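Local structure of beta-glucosidase (Saccharopolyspora erythraea D, 5M6G) at residues R72-A81 / M107-A115; R256-I267 / Y291-L301. The protein probably hydrolyses terminal, non-reducing beta-D-glucosyl residues and releases beta-D-glucose, as a glycoside hydrolase of family 3. All coordinates share one frame; numbering follows the deposited sequence.

Interaction 1. Residues R72-A81 / M107-A115; sequences RKAAGPQAVA and MYDSYQRAA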
loop_
_atom_site.group_PDB
_atom_site.type_symbol
_atom_site.label_atom_id
_atom_site.label_comp_id
_atom_site.label_asym_id
_atom_site.label_seq_id
_atom_site.Cartn_x
_atom_site.Cartn_y
_atom_site.Cartn_z
ATOM N N ARG A 72 4.133 -18.310 -2.013
ATOM C CA ARG A 72 5.353 -19.088 -2.236
ATOM C C ARG A 72 5.570 -20.165 -1.175
ATOM O O ARG A 72 6.167 -21.203 -1.474
ATOM C CB ARG A 72 6.562 -18.156 -2.285
ATOM C CG ARG A 72 6.654 -17.270 -1.040
ATOM C CD ARG A 72 8.002 -16.551 -0.935
ATOM N NE ARG A 72 9.101 -17.451 -0.586
ATOM C CZ ARG A 72 9.426 -17.772 0.662
ATOM N NH1 ARG A 72 8.727 -17.276 1.670
ATOM N NH2 ARG A 72 10.446 -18.588 0.902
ATOM N N LYS A 73 5.114 -19.946 0.066
ATOM C CA LYS A 73 5.316 -20.969 1.091
ATOM C C LYS A 73 4.565 -22.259 0.778
ATOM O O LYS A 73 4.936 -23.321 1.295
ATOM C CB LYS A 73 4.892 -20.444 2.464
ATOM C CG LYS A 73 5.830 -19.387 3.043
ATOM C CD LYS A 73 5.482 -19.052 4.500
ATOM C CE LYS A 73 4.089 -18.443 4.615
ATOM N NZ LYS A 73 4.028 -17.078 4.005
ATOM N N ALA A 74 3.523 -22.197 -0.050
ATOM C CA ALA A 74 2.723 -23.378 -0.351
ATOM C C ALA A 74 3.244 -24.182 -1.534
ATOM O O ALA A 74 2.859 -25.350 -1.679
ATOM C CB ALA A 74 1.268 -22.990 -0.626
ATOM N N ALA A 75 4.090 -23.602 -2.382
ATOM C CA ALA A 75 4.531 -24.297 -3.587
ATOM C C ALA A 75 5.896 -23.785 -4.007
ATOM O O ALA A 75 6.044 -22.607 -4.342
ATOM C CB ALA A 75 3.520 -24.110 -4.722
ATOM N N GLY A 76 6.890 -24.667 -4.000
ATOM C CA GLY A 76 8.175 -24.330 -4.554
ATOM C C GLY A 76 8.140 -24.330 -6.066
ATOM O O GLY A 76 7.116 -24.625 -6.706
ATOM N N PRO A 77 9.287 -23.996 -6.664
ATOM C CA PRO A 77 9.348 -23.905 -8.136
ATOM C C PRO A 77 8.831 -25.138 -8.854
ATOM O O PRO A 77 8.013 -25.016 -9.775
ATOM C CB PRO A 77 10.844 -23.669 -8.390
ATOM C CG PRO A 77 11.297 -22.899 -7.149
ATOM C CD PRO A 77 10.531 -23.531 -6.017
ATOM N N GLN A 78 9.272 -26.331 -8.445
ATOM C CA GLN A 78 8.872 -27.541 -9.158
ATOM C C GLN A 78 7.363 -27.745 -9.110
ATOM O O GLN A 78 6.745 -28.066 -10.134
ATOM C CB GLN A 78 9.598 -28.759 -8.584
ATOM C CG GLN A 78 9.515 -29.981 -9.481
ATOM C CD GLN A 78 9.892 -29.653 -10.911
ATOM O OE1 GLN A 78 11.002 -29.187 -11.180
ATOM N NE2 GLN A 78 8.961 -29.874 -11.837
ATOM N N ALA A 79 6.750 -27.555 -7.938
ATOM C CA ALA A 79 5.302 -27.732 -7.817
ATOM C C ALA A 79 4.540 -26.710 -8.646
ATOM O O ALA A 79 3.497 -27.028 -9.235
ATOM C CB ALA A 79 4.870 -27.629 -6.358
ATOM N N VAL A 80 5.018 -25.464 -8.673
ATOM C CA VAL A 80 4.385 -24.454 -9.518
ATOM C C VAL A 80 4.410 -24.902 -10.974
ATOM O O VAL A 80 3.395 -24.843 -11.677
ATOM C CB VAL A 80 5.068 -23.086 -9.328
ATOM C CG1 VAL A 80 4.591 -22.094 -10.391
ATOM C CG2 VAL A 80 4.786 -22.551 -7.921
ATOM N N ALA A 81 5.561 -25.392 -11.439
ATOM C CA ALA A 81 5.644 -25.887 -12.812
ATOM C C ALA A 81 4.790 -27.136 -13.016
ATOM O O ALA A 81 4.076 -27.241 -14.023
ATOM C CB ALA A 81 7.101 -26.167 -13.191
ATOM N N MET A 107 15.486 -15.971 -5.739
ATOM C CA MET A 107 14.240 -16.696 -5.538
ATOM C C MET A 107 13.338 -16.572 -6.759
ATOM O O MET A 107 12.794 -17.569 -7.250
ATOM C CB MET A 107 13.522 -16.168 -4.296
ATOM C CG MET A 107 12.195 -16.883 -3.994
ATOM S SD MET A 107 11.364 -16.082 -2.612
ATOM C CE MET A 107 10.830 -14.554 -3.374
ATOM N N TYR A 108 13.179 -15.346 -7.262
ATOM C CA TYR A 108 12.361 -15.118 -8.448
ATOM C C TYR A 108 12.857 -15.946 -9.632
ATOM O O TYR A 108 12.076 -16.648 -10.281
ATOM C CB TYR A 108 12.354 -13.630 -8.797
ATOM C CG TYR A 108 11.563 -13.348 -10.050
ATOM C CD1 TYR A 108 10.203 -13.060 -9.984
ATOM C CD2 TYR A 108 12.164 -13.423 -11.304
ATOM C CE1 TYR A 108 9.470 -12.824 -11.144
ATOM C CE2 TYR A 108 11.448 -13.206 -12.450
ATOM C CZ TYR A 108 10.103 -12.901 -12.369
ATOM O OH TYR A 108 9.398 -12.676 -13.521
ATOM N N ASP A 109 14.161 -15.864 -9.935
ATOM C CA ASP A 109 14.707 -16.602 -11.071
ATOM C C ASP A 109 14.532 -18.101 -10.906
ATOM O O ASP A 109 14.374 -18.824 -11.900
ATOM C CB ASP A 109 16.190 -16.276 -11.254
ATOM C CG ASP A 109 16.413 -14.900 -11.825
ATOM O OD1 ASP A 109 15.424 -14.259 -12.234
ATOM O OD2 ASP A 109 17.580 -14.464 -11.879
ATOM N N SER A 110 14.578 -18.591 -9.668
ATOM C CA SER A 110 14.381 -20.016 -9.431
ATOM C C SER A 110 12.969 -20.442 -9.829
ATOM O O SER A 110 12.779 -21.457 -10.513
ATOM C CB SER A 110 14.661 -20.328 -7.964
ATOM O OG SER A 110 14.393 -21.680 -7.667
ATOM N N TYR A 111 11.962 -19.669 -9.418
ATOM C CA TYR A 111 10.597 -19.975 -9.845
ATOM C C TYR A 111 10.469 -19.891 -11.359
ATOM O O TYR A 111 9.854 -20.760 -11.994
ATOM C CB TYR A 111 9.613 -19.024 -9.169
ATOM C CG TYR A 111 9.189 -19.460 -7.788
ATOM C CD1 TYR A 111 8.214 -20.431 -7.626
ATOM C CD2 TYR A 111 9.759 -18.891 -6.638
ATOM C CE1 TYR A 111 7.805 -20.841 -6.377
ATOM C CE2 TYR A 111 9.351 -19.299 -5.373
ATOM C CZ TYR A 111 8.375 -20.278 -5.252
ATOM O OH TYR A 111 7.936 -20.703 -4.017
ATOM N N GLN A 112 11.080 -18.873 -11.959
ATOM C CA GLN A 112 10.938 -18.669 -13.394
ATOM C C GLN A 112 11.583 -19.801 -14.187
ATOM O O GLN A 112 11.004 -20.278 -15.171
ATOM C CB GLN A 112 11.538 -17.320 -13.776
ATOM C CG GLN A 112 11.123 -16.818 -15.130
ATOM C CD GLN A 112 9.624 -16.609 -15.223
ATOM O OE1 GLN A 112 8.888 -17.547 -15.500
ATOM N NE2 GLN A 112 9.167 -15.381 -14.984
ATOM N N ARG A 113 12.769 -20.265 -13.766
ATOM C CA ARG A 113 13.406 -21.378 -14.475
ATOM C C ARG A 113 12.484 -22.590 -14.557
ATOM O O ARG A 113 12.392 -23.248 -15.607
ATOM C CB ARG A 113 14.722 -21.769 -13.789
ATOM C CG ARG A 113 15.881 -20.814 -14.027
ATOM C CD ARG A 113 17.206 -21.477 -13.645
ATOM N NE ARG A 113 17.287 -21.665 -12.207
ATOM C CZ ARG A 113 17.726 -20.735 -11.363
ATOM N NH1 ARG A 113 18.145 -19.560 -11.817
ATOM N NH2 ARG A 113 17.751 -20.984 -10.060
ATOM N N ALA A 114 11.794 -22.906 -13.458
ATOM C CA ALA A 114 10.890 -24.049 -13.454
ATOM C C ALA A 114 9.688 -23.812 -14.358
ATOM O O ALA A 114 9.309 -24.696 -15.142
ATOM C CB ALA A 114 10.444 -24.361 -12.029
ATOM N N ALA A 115 9.089 -22.619 -14.286
ATOM C CA ALA A 115 7.959 -22.304 -15.161
ATOM C C ALA A 115 8.350 -22.392 -16.633
ATOM O O ALA A 115 7.582 -22.894 -17.462
ATOM C CB ALA A 115 7.419 -20.910 -14.836
HETATM O O HOH W 1 7.783 -22.141 -10.930
#
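Tyr111 lies across the start of helix 77-82 with its ring under Pro77 and its hydroxyl against the turn that precedes the helix. The proline ring sits flat over one face: Pro77 CG is 4.0 Å from the centroid of the Tyr111 ring and only 11° off its normal, a CH-pi contact. At the rim of the same ring, near its plane, Val80 CG2 comes to 3.8 Å from Tyr111 CE1. The phenol ends in a hydrogen bond, Tyr111 OH donating to Ala75 O at 2.7 Å, with the donor tilted 25° from the carbonyl plane. Having CG anti to its own carbonyl carbon points the tyrosine side chain from helix 101-116 to the N-terminal end of helix 77-82. Both helices follow parallel strands of the family 3 N-terminal domain, a TIM-barrel relative: helix 77-82 comes after strand 68-71, helix 101-116 after strand 87-90, and they pack as neighbours at -36° over short segments whose axes approach to 8.1 Å. Small residues allow this closeness: Pro77 CB meets Ala114 CB at 3.7 Å, and the methyl of Ala81 rests on the carbonyl oxygen of Ala114. A water donates to both Pro77 O and Tyr111 O, tying the two backbones together beside the ring. An alanine in place of Tyr111 would probably leave the Ala75 carbonyl without this donor and open a gap beneath Pro77 and beside Val80. Farther out, Arg72 crosses Met107 at about a right angle, its NE 3.3 Å from Met107 SD. The arginine's NH1 is hydrogen-bonded to Ser94, while its CB lies 3.4 Å from Tyr111 OH, beside the phenol's tip.

Interaction 2. Residues R256-I267 / Y291-L301; sequences REIHLPPFREAI and YLVNDVLKGEL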
loop_
_atom_site.group_PDB
_atom_site.type_symbol
_atom_site.label_atom_id
_atom_site.label_comp_id
_atom_site.label_asym_id
_atom_site.label_seq_id
_atom_site.Cartn_x
_atom_site.Cartn_y
_atom_site.Cartn_z
ATOM N N ARG A 256 -20.771 5.181 -6.516
ATOM C CA ARG A 256 -20.239 5.682 -7.776
ATOM C C ARG A 256 -19.609 7.059 -7.631
ATOM O O ARG A 256 -18.641 7.368 -8.338
ATOM C CB ARG A 256 -21.344 5.731 -8.833
ATOM C CG ARG A 256 -21.817 4.367 -9.279
ATOM C CD ARG A 256 -22.993 4.479 -10.215
ATOM N NE ARG A 256 -23.210 3.240 -10.958
ATOM C CZ ARG A 256 -22.621 2.947 -12.113
ATOM N NH1 ARG A 256 -21.762 3.799 -12.661
ATOM N NH2 ARG A 256 -22.878 1.791 -12.718
ATOM N N GLU A 257 -20.138 7.903 -6.740
ATOM C CA GLU A 257 -19.616 9.262 -6.632
ATOM C C GLU A 257 -18.382 9.353 -5.741
ATOM O O GLU A 257 -17.506 10.187 -6.000
ATOM C CB GLU A 257 -20.704 10.208 -6.117
ATOM C CG GLU A 257 -21.849 10.386 -7.100
ATOM C CD GLU A 257 -22.867 11.399 -6.622
ATOM O OE1 GLU A 257 -22.813 11.753 -5.426
ATOM O OE2 GLU A 257 -23.720 11.823 -7.435
ATOM N N ILE A 258 -18.279 8.518 -4.714
ATOM C CA ILE A 258 -17.169 8.592 -3.762
ATOM C C ILE A 258 -16.076 7.563 -4.068
ATOM O O ILE A 258 -14.899 7.911 -4.163
ATOM C CB ILE A 258 -17.685 8.434 -2.317
ATOM C CG1 ILE A 258 -18.704 9.527 -1.991
ATOM C CG2 ILE A 258 -16.505 8.453 -1.330
ATOM C CD1 ILE A 258 -19.208 9.491 -0.547
ATOM N N HIS A 259 -16.441 6.289 -4.230
ATOM C CA HIS A 259 -15.456 5.211 -4.211
ATOM C C HIS A 259 -15.016 4.754 -5.592
ATOM O O HIS A 259 -13.870 4.318 -5.754
ATOM C CB HIS A 259 -16.011 4.017 -3.428
ATOM C CG HIS A 259 -16.373 4.356 -2.015
ATOM N ND1 HIS A 259 -15.444 4.369 -0.996
ATOM C CD2 HIS A 259 -17.552 4.728 -1.456
ATOM C CE1 HIS A 259 -16.037 4.722 0.133
ATOM N NE2 HIS A 259 -17.315 4.945 -0.119
ATOM N N LEU A 260 -15.892 4.845 -6.583
ATOM C CA LEU A 260 -15.598 4.424 -7.944
ATOM C C LEU A 260 -14.621 5.323 -8.712
ATOM O O LEU A 260 -13.826 4.793 -9.497
ATOM C CB LEU A 260 -16.904 4.308 -8.731
ATOM C CG LEU A 260 -16.755 3.580 -10.067
ATOM C CD1 LEU A 260 -16.302 2.130 -9.851
ATOM C CD2 LEU A 260 -18.063 3.646 -10.834
ATOM N N PRO A 261 -14.651 6.653 -8.563
ATOM C CA PRO A 261 -13.878 7.519 -9.481
ATOM C C PRO A 261 -12.389 7.207 -9.502
ATOM O O PRO A 261 -11.779 7.264 -10.582
ATOM C CB PRO A 261 -14.150 8.934 -8.943
ATOM C CG PRO A 261 -15.546 8.822 -8.416
ATOM C CD PRO A 261 -15.570 7.471 -7.744
ATOM N N PRO A 262 -11.745 6.901 -8.364
ATOM C CA PRO A 262 -10.312 6.561 -8.449
ATOM C C PRO A 262 -10.035 5.334 -9.303
ATOM O O PRO A 262 -8.974 5.260 -9.934
ATOM C CB PRO A 262 -9.916 6.331 -6.987
ATOM C CG PRO A 262 -10.856 7.209 -6.223
ATOM C CD PRO A 262 -12.166 7.014 -6.952
ATOM N N PHE A 263 -10.960 4.379 -9.355
ATOM C CA PHE A 263 -10.780 3.256 -10.269
ATOM C C PHE A 263 -10.874 3.704 -11.722
ATOM O O PHE A 263 -10.086 3.256 -12.560
ATOM C CB PHE A 263 -11.799 2.159 -9.962
ATOM C CG PHE A 263 -11.481 1.408 -8.713
ATOM C CD1 PHE A 263 -10.489 0.428 -8.717
ATOM C CD2 PHE A 263 -12.111 1.734 -7.516
ATOM C CE1 PHE A 263 -10.168 -0.253 -7.545
ATOM C CE2 PHE A 263 -11.794 1.074 -6.340
ATOM C CZ PHE A 263 -10.813 0.080 -6.351
ATOM N N ARG A 264 -11.821 4.594 -12.036
ATOM C CA ARG A 264 -11.934 5.119 -13.395
ATOM C C ARG A 264 -10.637 5.792 -13.832
ATOM O O ARG A 264 -10.148 5.563 -14.944
ATOM C CB ARG A 264 -13.107 6.106 -13.470
ATOM C CG ARG A 264 -13.733 6.266 -14.835
ATOM C CD ARG A 264 -14.830 7.343 -14.826
ATOM N NE ARG A 264 -15.999 6.987 -14.021
ATOM C CZ ARG A 264 -17.034 6.299 -14.490
ATOM N NH1 ARG A 264 -17.030 5.888 -15.752
ATOM N NH2 ARG A 264 -18.073 6.019 -13.710
ATOM N N GLU A 265 -10.066 6.637 -12.961
ATOM C CA GLU A 265 -8.808 7.307 -13.278
ATOM C C GLU A 265 -7.661 6.318 -13.439
ATOM O O GLU A 265 -6.801 6.490 -14.312
ATOM C CB GLU A 265 -8.458 8.324 -12.191
ATOM C CG GLU A 265 -8.971 9.723 -12.475
ATOM C CD GLU A 265 -8.319 10.329 -13.700
ATOM O OE1 GLU A 265 -7.115 10.663 -13.628
ATOM O OE2 GLU A 265 -9.014 10.459 -14.733
ATOM N N ALA A 266 -7.595 5.305 -12.575
ATOM C CA ALA A 266 -6.510 4.333 -12.697
ATOM C C ALA A 266 -6.618 3.585 -14.016
ATOM O O ALA A 266 -5.612 3.341 -14.688
ATOM C CB ALA A 266 -6.529 3.362 -11.517
ATOM N N ILE A 267 -7.846 3.256 -14.423
ATOM C CA ILE A 267 -8.063 2.585 -15.703
ATOM C C ILE A 267 -7.655 3.491 -16.861
ATOM O O ILE A 267 -7.005 3.047 -17.813
ATOM C CB ILE A 267 -9.531 2.137 -15.803
ATOM C CG1 ILE A 267 -9.796 1.014 -14.792
ATOM C CG2 ILE A 267 -9.886 1.706 -17.226
ATOM C CD1 ILE A 267 -11.277 0.728 -14.567
ATOM N N TYR A 291 -22.427 -8.025 -10.802
ATOM C CA TYR A 291 -22.774 -6.678 -11.237
ATOM C C TYR A 291 -21.567 -5.747 -11.146
ATOM O O TYR A 291 -21.195 -5.097 -12.130
ATOM C CB TYR A 291 -23.951 -6.128 -10.418
ATOM C CG TYR A 291 -24.274 -4.690 -10.760
ATOM C CD1 TYR A 291 -24.725 -4.350 -12.029
ATOM C CD2 TYR A 291 -24.112 -3.672 -9.821
ATOM C CE1 TYR A 291 -25.007 -3.041 -12.365
ATOM C CE2 TYR A 291 -24.394 -2.352 -10.143
ATOM C CZ TYR A 291 -24.849 -2.044 -11.416
ATOM O OH TYR A 291 -25.133 -0.740 -11.752
ATOM N N LEU A 292 -20.924 -5.682 -9.979
ATOM C CA LEU A 292 -19.851 -4.705 -9.832
ATOM C C LEU A 292 -18.601 -5.124 -10.597
ATOM O O LEU A 292 -17.939 -4.280 -11.209
ATOM C CB LEU A 292 -19.535 -4.468 -8.350
ATOM C CG LEU A 292 -20.620 -3.712 -7.577
ATOM C CD1 LEU A 292 -20.185 -3.449 -6.145
ATOM C CD2 LEU A 292 -20.955 -2.398 -8.272
ATOM N N VAL A 293 -18.271 -6.418 -10.597
ATOM C CA VAL A 293 -17.013 -6.859 -11.205
ATOM C C VAL A 293 -17.171 -7.047 -12.710
ATOM O O VAL A 293 -16.380 -6.527 -13.504
ATOM C CB VAL A 293 -16.505 -8.151 -10.533
ATOM C CG1 VAL A 293 -15.233 -8.633 -11.216
ATOM C CG2 VAL A 293 -16.239 -7.920 -9.067
ATOM N N ASN A 294 -18.185 -7.799 -13.136
ATOM C CA ASN A 294 -18.319 -8.002 -14.574
ATOM C C ASN A 294 -19.051 -6.845 -15.237
ATOM O O ASN A 294 -18.560 -6.276 -16.221
ATOM C CB ASN A 294 -19.029 -9.316 -14.879
ATOM C CG ASN A 294 -19.113 -9.577 -16.371
ATOM O OD1 ASN A 294 -18.159 -10.059 -16.981
ATOM N ND2 ASN A 294 -20.248 -9.223 -16.973
ATOM N N ASP A 295 -20.222 -6.475 -14.716
ATOM C CA ASP A 295 -21.054 -5.514 -15.434
ATOM C C ASP A 295 -20.466 -4.110 -15.364
ATOM O O ASP A 295 -20.371 -3.415 -16.383
ATOM C CB ASP A 295 -22.482 -5.539 -14.887
ATOM C CG ASP A 295 -23.201 -6.846 -15.198
ATOM O OD1 ASP A 295 -22.640 -7.680 -15.942
ATOM O OD2 ASP A 295 -24.329 -7.037 -14.705
ATOM N N VAL A 296 -20.045 -3.677 -14.181
ATOM C CA VAL A 296 -19.568 -2.303 -14.039
ATOM C C VAL A 296 -18.086 -2.184 -14.381
ATOM O O VAL A 296 -17.702 -1.371 -15.225
ATOM C CB VAL A 296 -19.892 -1.772 -12.627
ATOM C CG1 VAL A 296 -19.315 -0.371 -12.424
ATOM C CG2 VAL A 296 -21.413 -1.763 -12.424
ATOM N N LEU A 297 -17.226 -3.010 -13.775
ATOM C CA LEU A 297 -15.789 -2.825 -13.972
ATOM C C LEU A 297 -15.358 -3.222 -15.380
ATOM O O LEU A 297 -14.776 -2.418 -16.114
ATOM C CB LEU A 297 -15.006 -3.617 -12.928
ATOM C CG LEU A 297 -13.485 -3.648 -13.135
ATOM C CD1 LEU A 297 -12.883 -2.250 -13.039
ATOM C CD2 LEU A 297 -12.888 -4.553 -12.097
ATOM N N LYS A 298 -15.612 -4.473 -15.765
ATOM C CA LYS A 298 -15.216 -4.921 -17.096
ATOM C C LYS A 298 -16.095 -4.300 -18.174
ATOM O O LYS A 298 -15.602 -3.931 -19.246
ATOM C CB LYS A 298 -15.270 -6.447 -17.174
ATOM C CG LYS A 298 -14.113 -7.138 -16.467
ATOM C CD LYS A 298 -14.144 -8.639 -16.699
ATOM C CE LYS A 298 -12.914 -9.315 -16.104
ATOM N NZ LYS A 298 -12.923 -10.787 -16.393
ATOM N N GLY A 299 -17.388 -4.160 -17.905
ATOM C CA GLY A 299 -18.308 -3.719 -18.936
ATOM C C GLY A 299 -18.364 -2.213 -19.050
ATOM O O GLY A 299 -17.803 -1.626 -19.980
ATOM N N GLU A 300 -19.017 -1.577 -18.075
ATOM C CA GLU A 300 -19.264 -0.142 -18.156
ATOM C C GLU A 300 -17.963 0.653 -18.166
ATOM O O GLU A 300 -17.806 1.584 -18.966
ATOM C CB GLU A 300 -20.158 0.296 -17.003
ATOM C CG GLU A 300 -20.445 1.777 -17.033
ATOM C CD GLU A 300 -21.168 2.266 -15.800
ATOM O OE1 GLU A 300 -21.955 1.491 -15.215
ATOM O OE2 GLU A 300 -20.929 3.432 -15.418
ATOM N N LEU A 301 -17.017 0.309 -17.279
ATOM C CA LEU A 301 -15.730 0.993 -17.242
ATOM C C LEU A 301 -14.764 0.474 -18.294
ATOM O O LEU A 301 -13.679 1.050 -18.454
ATOM C CB LEU A 301 -15.081 0.867 -15.852
ATOM C CG LEU A 301 -15.863 1.486 -14.686
ATOM C CD1 LEU A 301 -15.031 1.581 -13.402
ATOM C CD2 LEU A 301 -16.402 2.842 -15.077
#
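Leu301 meets three side chains of 256-267 at once. Its CD1 touches Leu260 CD1 tip to tip at 3.8 Å, its CD2 lies over one face of the Arg264 guanidinium, and its CB is 4.0 Å from Ile267 CD1. That same Ile267 methyl also reaches Leu297 CD1 at 3.7 Å, which closes the apolar patch. Beside this patch, on the more exposed side, Arg256 grips Glu300 end-on in a two-pronged salt bridge: Arg256 NH2 donates to Glu300 OE1 at 2.7 Å and NH1 to Glu300 OE2 at 2.9 Å. The guanidinium and carboxylate are nearly coplanar, 7° apart, and both oxygens are met on their syn side. An extended chain from CG to NE carries the arginine across, and Glu300, with CG anti to its backbone N (chi1 180°), stretches out to meet it. Glu252 is the second shell, bridging to Arg256 NE and accepting from the Tyr291 hydroxyl, and so probably helps fix how the guanidinium is turned. Tyr233, on strand 229-233, touches Leu260, Val296 and Leu297 from the barrel side. The contact joins helices 252-259 and 261-268, between strands 229-233 and 273-276, to helix 290-300, between strands 273-276 and 306-308: helix-to-helix packing round the outside of a TIM-type barrel.

Interactions 1 and 2 both pair helical segments of the family 3 N-terminal domain, but they share no element and their nearest atoms are about 22 Å apart. Each is partly buried. In 72-81 / 107-115 the middle is an aromatic ring and small residues, with a backbone carbonyl and a water supplying the polar links. In 256-267 / 291-301 aliphatic side chains make the middle, and the polar link is a charged pair at the more exposed margin. Their inner sides rest on different strands: 87-90 and 125-128 back the first, whereas 229-233 backs both segments of the second.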